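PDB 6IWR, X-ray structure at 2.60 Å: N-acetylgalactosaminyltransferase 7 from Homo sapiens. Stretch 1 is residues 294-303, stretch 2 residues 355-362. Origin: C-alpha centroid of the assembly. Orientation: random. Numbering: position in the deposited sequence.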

ATOM      1  N   GLY A 294      10.951  -8.282 -24.277  1.00 25.58           N
ATOM      2  CA  GLY A 294       9.651  -8.366 -23.624  1.00 25.47           C
ATOM      3  C   GLY A 294       9.152  -9.802 -23.541  1.00 33.54           C
ATOM      4  O   GLY A 294       9.330 -10.599 -24.470  1.00 33.01           O
ATOM      5  N   ALA A 295       8.495 -10.111 -22.429  1.00 30.02           N
ATOM      6  CA  ALA A 295       8.098 -11.470 -22.103  1.00 27.87           C
ATOM      7  C   ALA A 295       6.828 -11.405 -21.254  1.00 30.39           C
ATOM      8  O   ALA A 295       6.174 -10.361 -21.159  1.00 27.47           O
ATOM      9  CB  ALA A 295       9.254 -12.204 -21.405  1.00 27.70           C
ATOM     10  N   TRP A 296       6.490 -12.529 -20.622  1.00 30.50           N
ATOM     11  CA  TRP A 296       5.286 -12.655 -19.820  1.00 26.64           C
ATOM     12  C   TRP A 296       5.426 -13.912 -18.980  1.00 27.55           C
ATOM     13  O   TRP A 296       6.203 -14.804 -19.312  1.00 31.84           O
ATOM     14  CB  TRP A 296       4.041 -12.735 -20.707  1.00 26.78           C
ATOM     15  CG  TRP A 296       4.130 -13.876 -21.649  1.00 31.30           C
ATOM     16  CD1 TRP A 296       3.754 -15.163 -21.405  1.00 30.44           C
ATOM     17  CD2 TRP A 296       4.661 -13.857 -22.981  1.00 30.15           C
ATOM     18  NE1 TRP A 296       4.011 -15.951 -22.500  1.00 27.93           N
ATOM     19  CE2 TRP A 296       4.567 -15.177 -23.486  1.00 29.41           C
ATOM     20  CE3 TRP A 296       5.199 -12.855 -23.795  1.00 29.24           C
ATOM     21  CZ2 TRP A 296       5.001 -15.525 -24.768  1.00 25.97           C
ATOM     22  CZ3 TRP A 296       5.626 -13.195 -25.071  1.00 27.48           C
ATOM     23  CH2 TRP A 296       5.520 -14.524 -25.546  1.00 31.80           C
ATOM     24  N   ASP A 297       4.680 -13.967 -17.879  1.00 31.27           N
ATOM     25  CA  ASP A 297       4.480 -15.206 -17.136  1.00 29.83           C
ATOM     26  C   ASP A 297       3.163 -15.824 -17.614  1.00 28.24           C
ATOM     27  O   ASP A 297       2.468 -15.257 -18.458  1.00 26.01           O
ATOM     28  CB  ASP A 297       4.537 -14.945 -15.619  1.00 26.32           C
ATOM     29  CG  ASP A 297       3.309 -14.192 -15.081  1.00 30.11           C
ATOM     30  OD1 ASP A 297       2.248 -14.183 -15.746  1.00 29.64           O
ATOM     31  OD2 ASP A 297       3.403 -13.608 -13.966  1.00 36.51           O
ATOM     32  N   TRP A 298       2.784 -16.974 -17.067  1.00 29.53           N
ATOM     33  CA  TRP A 298       1.661 -17.724 -17.620  1.00 29.90           C
ATOM     34  C   TRP A 298       0.298 -17.268 -17.102  1.00 29.47           C
ATOM     35  O   TRP A 298      -0.730 -17.845 -17.489  1.00 29.83           O
ATOM     36  CB  TRP A 298       1.914 -19.212 -17.388  1.00 25.01           C
ATOM     37  CG  TRP A 298       3.210 -19.505 -18.039  1.00 28.98           C
ATOM     38  CD1 TRP A 298       4.427 -19.689 -17.436  1.00 31.90           C
ATOM     39  CD2 TRP A 298       3.458 -19.522 -19.447  1.00 26.64           C
ATOM     40  NE1 TRP A 298       5.408 -19.865 -18.390  1.00 25.96           N
ATOM     41  CE2 TRP A 298       4.835 -19.763 -19.629  1.00 21.68           C
ATOM     42  CE3 TRP A 298       2.641 -19.360 -20.577  1.00 28.03           C
ATOM     43  CZ2 TRP A 298       5.407 -19.853 -20.879  1.00 28.45           C
ATOM     44  CZ3 TRP A 298       3.212 -19.466 -21.828  1.00 24.06           C
ATOM     45  CH2 TRP A 298       4.582 -19.697 -21.971  1.00 28.66           C
ATOM     46  N   SER A 299       0.266 -16.239 -16.261  1.00 25.93           N
ATOM     47  CA  SER A 299      -0.945 -15.457 -16.041  1.00 35.84           C
ATOM     48  C   SER A 299      -1.055 -14.310 -17.031  1.00 32.24           C
ATOM     49  O   SER A 299      -2.060 -13.583 -17.025  1.00 36.11           O
ATOM     50  CB  SER A 299      -0.986 -14.914 -14.613  1.00 30.63           C
ATOM     51  OG  SER A 299       0.320 -14.631 -14.168  1.00 39.40           O
ATOM     52  N   MET A 300      -0.040 -14.161 -17.883  1.00 31.03           N
ATOM     53  CA  MET A 300       0.024 -13.144 -18.924  1.00 32.44           C
ATOM     54  C   MET A 300       0.298 -11.755 -18.350  1.00 29.81           C
ATOM     55  O   MET A 300      -0.146 -10.751 -18.903  1.00 32.40           O
ATOM     56  CB  MET A 300      -1.235 -13.125 -19.791  1.00 28.86           C
ATOM     57  CG  MET A 300      -0.977 -12.432 -21.117  1.00 38.37           C
ATOM     58  SD  MET A 300      -2.351 -12.334 -22.282  1.00 36.18           S
ATOM     59  CE  MET A 300      -2.010 -13.675 -23.395  1.00 26.08           C
ATOM     60  N   LEU A 301       1.029 -11.685 -17.245  1.00 26.43           N
ATOM     61  CA  LEU A 301       1.562 -10.421 -16.776  1.00 28.46           C
ATOM     62  C   LEU A 301       2.853 -10.096 -17.519  1.00 32.70           C
ATOM     63  O   LEU A 301       3.724 -10.956 -17.698  1.00 27.94           O
ATOM     64  CB  LEU A 301       1.820 -10.463 -15.274  1.00 32.17           C
ATOM     65  CG  LEU A 301       0.552 -10.726 -14.468  1.00 40.91           C
ATOM     66  CD1 LEU A 301       0.896 -10.645 -12.999  1.00 35.49           C
ATOM     67  CD2 LEU A 301      -0.589  -9.766 -14.872  1.00 28.47           C
ATOM     68  N   TRP A 302       2.957  -8.848 -17.954  1.00 29.14           N
ATOM     69  CA  TRP A 302       4.139  -8.356 -18.632  1.00 27.77           C
ATOM     70  C   TRP A 302       5.394  -8.541 -17.783  1.00 27.46           C
ATOM     71  O   TRP A 302       5.386  -8.251 -16.588  1.00 31.14           O
ATOM     72  CB  TRP A 302       3.916  -6.880 -18.950  1.00 29.43           C
ATOM     73  CG  TRP A 302       5.133  -6.164 -19.322  1.00 28.70           C
ATOM     74  CD1 TRP A 302       5.872  -5.333 -18.528  1.00 25.91           C
ATOM     75  CD2 TRP A 302       5.789  -6.208 -20.589  1.00 26.53           C
ATOM     76  NE1 TRP A 302       6.943  -4.856 -19.235  1.00 28.75           N
ATOM     77  CE2 TRP A 302       6.916  -5.382 -20.501  1.00 28.61           C
ATOM     78  CE3 TRP A 302       5.527  -6.863 -21.796  1.00 29.74           C
ATOM     79  CZ2 TRP A 302       7.781  -5.194 -21.564  1.00 28.50           C
ATOM     80  CZ3 TRP A 302       6.393  -6.675 -22.851  1.00 31.49           C
ATOM     81  CH2 TRP A 302       7.505  -5.845 -22.727  1.00 29.70           C
ATOM     82  N   LYS A 303       6.477  -9.002 -18.410  1.00 27.40           N
ATOM     83  CA  LYS A 303       7.756  -9.259 -17.753  1.00 25.68           C
ATOM     84  C   LYS A 303       8.887  -8.907 -18.718  1.00 30.72           C
ATOM     85  O   LYS A 303       8.709  -8.915 -19.943  1.00 30.60           O
ATOM     86  CB  LYS A 303       7.908 -10.735 -17.329  1.00 29.80           C
ATOM     87  CG  LYS A 303       6.908 -11.273 -16.309  1.00 31.52           C
ATOM     88  CD  LYS A 303       7.138 -10.745 -14.903  1.00 28.67           C
ATOM     89  CE  LYS A 303       6.075 -11.282 -13.935  1.00 33.11           C
ATOM     90  NZ  LYS A 303       6.135 -10.630 -12.577  1.00 41.35           N
ATOM     91  N   GLU A 355      -3.694  -6.197 -25.219  1.00 30.31           N
ATOM     92  CA  GLU A 355      -3.559  -5.844 -26.617  1.00 31.63           C
ATOM     93  C   GLU A 355      -2.121  -5.971 -27.029  1.00 31.30           C
ATOM     94  O   GLU A 355      -1.830  -6.299 -28.147  1.00 31.00           O
ATOM     95  CB  GLU A 355      -4.038  -4.429 -26.922  1.00 31.84           C
ATOM     96  CG  GLU A 355      -4.433  -3.619 -25.724  1.00 38.87           C
ATOM     97  CD  GLU A 355      -3.265  -2.977 -25.045  1.00 38.18           C
ATOM     98  OE1 GLU A 355      -2.442  -2.360 -25.726  1.00 41.14           O
ATOM     99  OE2 GLU A 355      -3.188  -3.081 -23.818  1.00 44.77           O
ATOM    100  N   ASN A 356      -1.219  -5.634 -26.128  1.00 31.25           N
ATOM    101  CA  ASN A 356       0.187  -5.646 -26.442  1.00 29.39           C
ATOM    102  C   ASN A 356       0.639  -7.037 -26.815  1.00 25.39           C
ATOM    103  O   ASN A 356       1.423  -7.222 -27.714  1.00 26.57           O
ATOM    104  CB  ASN A 356       0.999  -5.116 -25.263  1.00 25.34           C
ATOM    105  CG  ASN A 356       0.810  -5.924 -24.003  1.00 30.69           C
ATOM    106  OD1 ASN A 356      -0.288  -6.090 -23.533  1.00 32.49           O
ATOM    107  ND2 ASN A 356       1.889  -6.412 -23.454  1.00 20.78           N
ATOM    108  N   PHE A 357       0.147  -8.011 -26.080  1.00 28.20           N
ATOM    109  CA  PHE A 357       0.379  -9.402 -26.372  1.00 28.15           C
ATOM    110  C   PHE A 357      -0.266  -9.890 -27.660  1.00 27.58           C
ATOM    111  O   PHE A 357       0.342 -10.599 -28.414  1.00 26.69           O
ATOM    112  CB  PHE A 357      -0.044 -10.247 -25.187  1.00 28.96           C
ATOM    113  CG  PHE A 357       0.736  -9.962 -23.949  1.00 29.03           C
ATOM    114  CD1 PHE A 357       2.104  -9.994 -23.966  1.00 27.70           C
ATOM    115  CD2 PHE A 357       0.100  -9.661 -22.773  1.00 25.96           C
ATOM    116  CE1 PHE A 357       2.825  -9.731 -22.832  1.00 26.59           C
ATOM    117  CE2 PHE A 357       0.814  -9.397 -21.635  1.00 26.29           C
ATOM    118  CZ  PHE A 357       2.178  -9.434 -21.665  1.00 28.22           C
ATOM    119  N   GLU A 358      -1.494  -9.469 -27.905  1.00 28.55           N
ATOM    120  CA  GLU A 358      -2.241  -9.885 -29.071  1.00 29.84           C
ATOM    121  C   GLU A 358      -1.616  -9.459 -30.397  1.00 28.50           C
ATOM    122  O   GLU A 358      -1.513 -10.262 -31.305  1.00 28.88           O
ATOM    123  CB  GLU A 358      -3.650  -9.323 -28.977  1.00 32.63           C
ATOM    124  CG  GLU A 358      -4.658 -10.023 -29.853  1.00 33.38           C
ATOM    125  CD  GLU A 358      -5.153  -9.176 -30.993  1.00 33.13           C
ATOM    126  OE1 GLU A 358      -5.020  -7.960 -30.936  1.00 34.08           O
ATOM    127  OE2 GLU A 358      -5.672  -9.739 -31.956  1.00 37.20           O
ATOM    128  N   ILE A 359      -1.169  -8.210 -30.486  1.00 29.06           N
ATOM    129  CA  ILE A 359      -0.476  -7.719 -31.672  1.00 26.73           C
ATOM    130  C   ILE A 359       0.891  -8.373 -31.801  1.00 25.69           C
ATOM    131  O   ILE A 359       1.327  -8.679 -32.920  1.00 28.46           O
ATOM    132  CB  ILE A 359      -0.389  -6.178 -31.630  1.00 28.06           C
ATOM    133  CG1 ILE A 359       0.059  -5.608 -32.977  1.00 26.48           C
ATOM    134  CG2 ILE A 359       0.580  -5.717 -30.556  1.00 31.70           C
ATOM    135  CD1 ILE A 359      -0.936  -5.761 -34.064  1.00 27.87           C
ATOM    136  N   SER A 360       1.579  -8.627 -30.674  1.00 24.02           N
ATOM    137  CA  SER A 360       2.858  -9.347 -30.724  1.00 25.19           C
ATOM    138  C   SER A 360       2.700 -10.744 -31.321  1.00 24.68           C
ATOM    139  O   SER A 360       3.419 -11.112 -32.259  1.00 26.18           O
ATOM    140  CB  SER A 360       3.472  -9.457 -29.331  1.00 26.20           C
ATOM    141  OG  SER A 360       3.695  -8.185 -28.769  1.00 28.44           O
ATOM    142  N   TYR A 361       1.792 -11.558 -30.771  1.00 25.31           N
ATOM    143  CA  TYR A 361       1.605 -12.897 -31.322  1.00 25.54           C
ATOM    144  C   TYR A 361       1.192 -12.824 -32.795  1.00 27.70           C
ATOM    145  O   TYR A 361       1.799 -13.491 -33.640  1.00 25.44           O
ATOM    146  CB  TYR A 361       0.598 -13.698 -30.488  1.00 27.49           C
ATOM    147  CG  TYR A 361       0.906 -13.712 -29.000  1.00 25.03           C
ATOM    148  CD1 TYR A 361       2.200 -13.883 -28.541  1.00 23.79           C
ATOM    149  CD2 TYR A 361      -0.107 -13.532 -28.063  1.00 26.28           C
ATOM    150  CE1 TYR A 361       2.477 -13.888 -27.189  1.00 29.02           C
ATOM    151  CE2 TYR A 361       0.148 -13.533 -26.712  1.00 25.55           C
ATOM    152  CZ  TYR A 361       1.440 -13.710 -26.270  1.00 30.14           C
ATOM    153  OH  TYR A 361       1.704 -13.698 -24.910  1.00 28.72           O
ATOM    154  N   LYS A 362       0.202 -11.979 -33.136  1.00 26.32           N
ATOM    155  CA  LYS A 362      -0.162 -11.813 -34.550  1.00 27.48           C
ATOM    156  C   LYS A 362       1.069 -11.563 -35.422  1.00 28.78           C
ATOM    157  O   LYS A 362       1.264 -12.226 -36.452  1.00 28.39           O
ATOM    158  CB  LYS A 362      -1.163 -10.664 -34.750  1.00 26.17           C
ATOM    159  CG  LYS A 362      -2.576 -11.007 -34.372  1.00 30.37           C
ATOM    160  CD  LYS A 362      -3.607 -10.244 -35.175  1.00 32.31           C
ATOM    161  CE  LYS A 362      -3.938  -8.907 -34.543  1.00 29.46           C
ATOM    162  NZ  LYS A 362      -5.401  -8.672 -34.525  1.00 35.05           N
TER

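Stretch 1 folds back on itself as a hairpin: strand 294-296 pairs with strand 302-303 through Ala295 N to Lys303 O (2.8 Å) and Lys303 N to Ala295 O (3.1 Å), and a type I turn from Asp297 to Met300 joins them. Asp297 OD1 steadies this turn by accepting hydrogen bonds from Ser299 OG (2.5 Å) and Leu301 N (3.2 Å). Helix 355-362 runs past strand 294-296 at 112°, with the axes 10.7 Å apart at their closest, a gap filled by large side chains. No hydrogen bond crosses between the stretches; the contact is chiefly apolar and aromatic.

Phe357 covers the most surface. Its ring reaches into the hairpin, where CE2 lies 3.2 Å from Met300 O and CZ 3.8 Å from Trp302 CA. The edge of Trp296 faces this ring in an offset edge-to-face pair, with planes at 75°. Met300 CG packs 3.4 Å from Phe357 CD2, while Met300 SD sits obliquely, 4.7 Å from the ring centroid.

One helical turn later, Tyr361 presents its edge to the face of Trp296, CE1 lying 3.5 Å from Trp296 CH2 with planes at 86°, so weakly positive ring hydrogens point into the indole π cloud. The end of the Met300 side chain comes nearer the helix and brings CE to 4.0 Å from Tyr361 CE2, so that the residue touches both Phe357 and Tyr361.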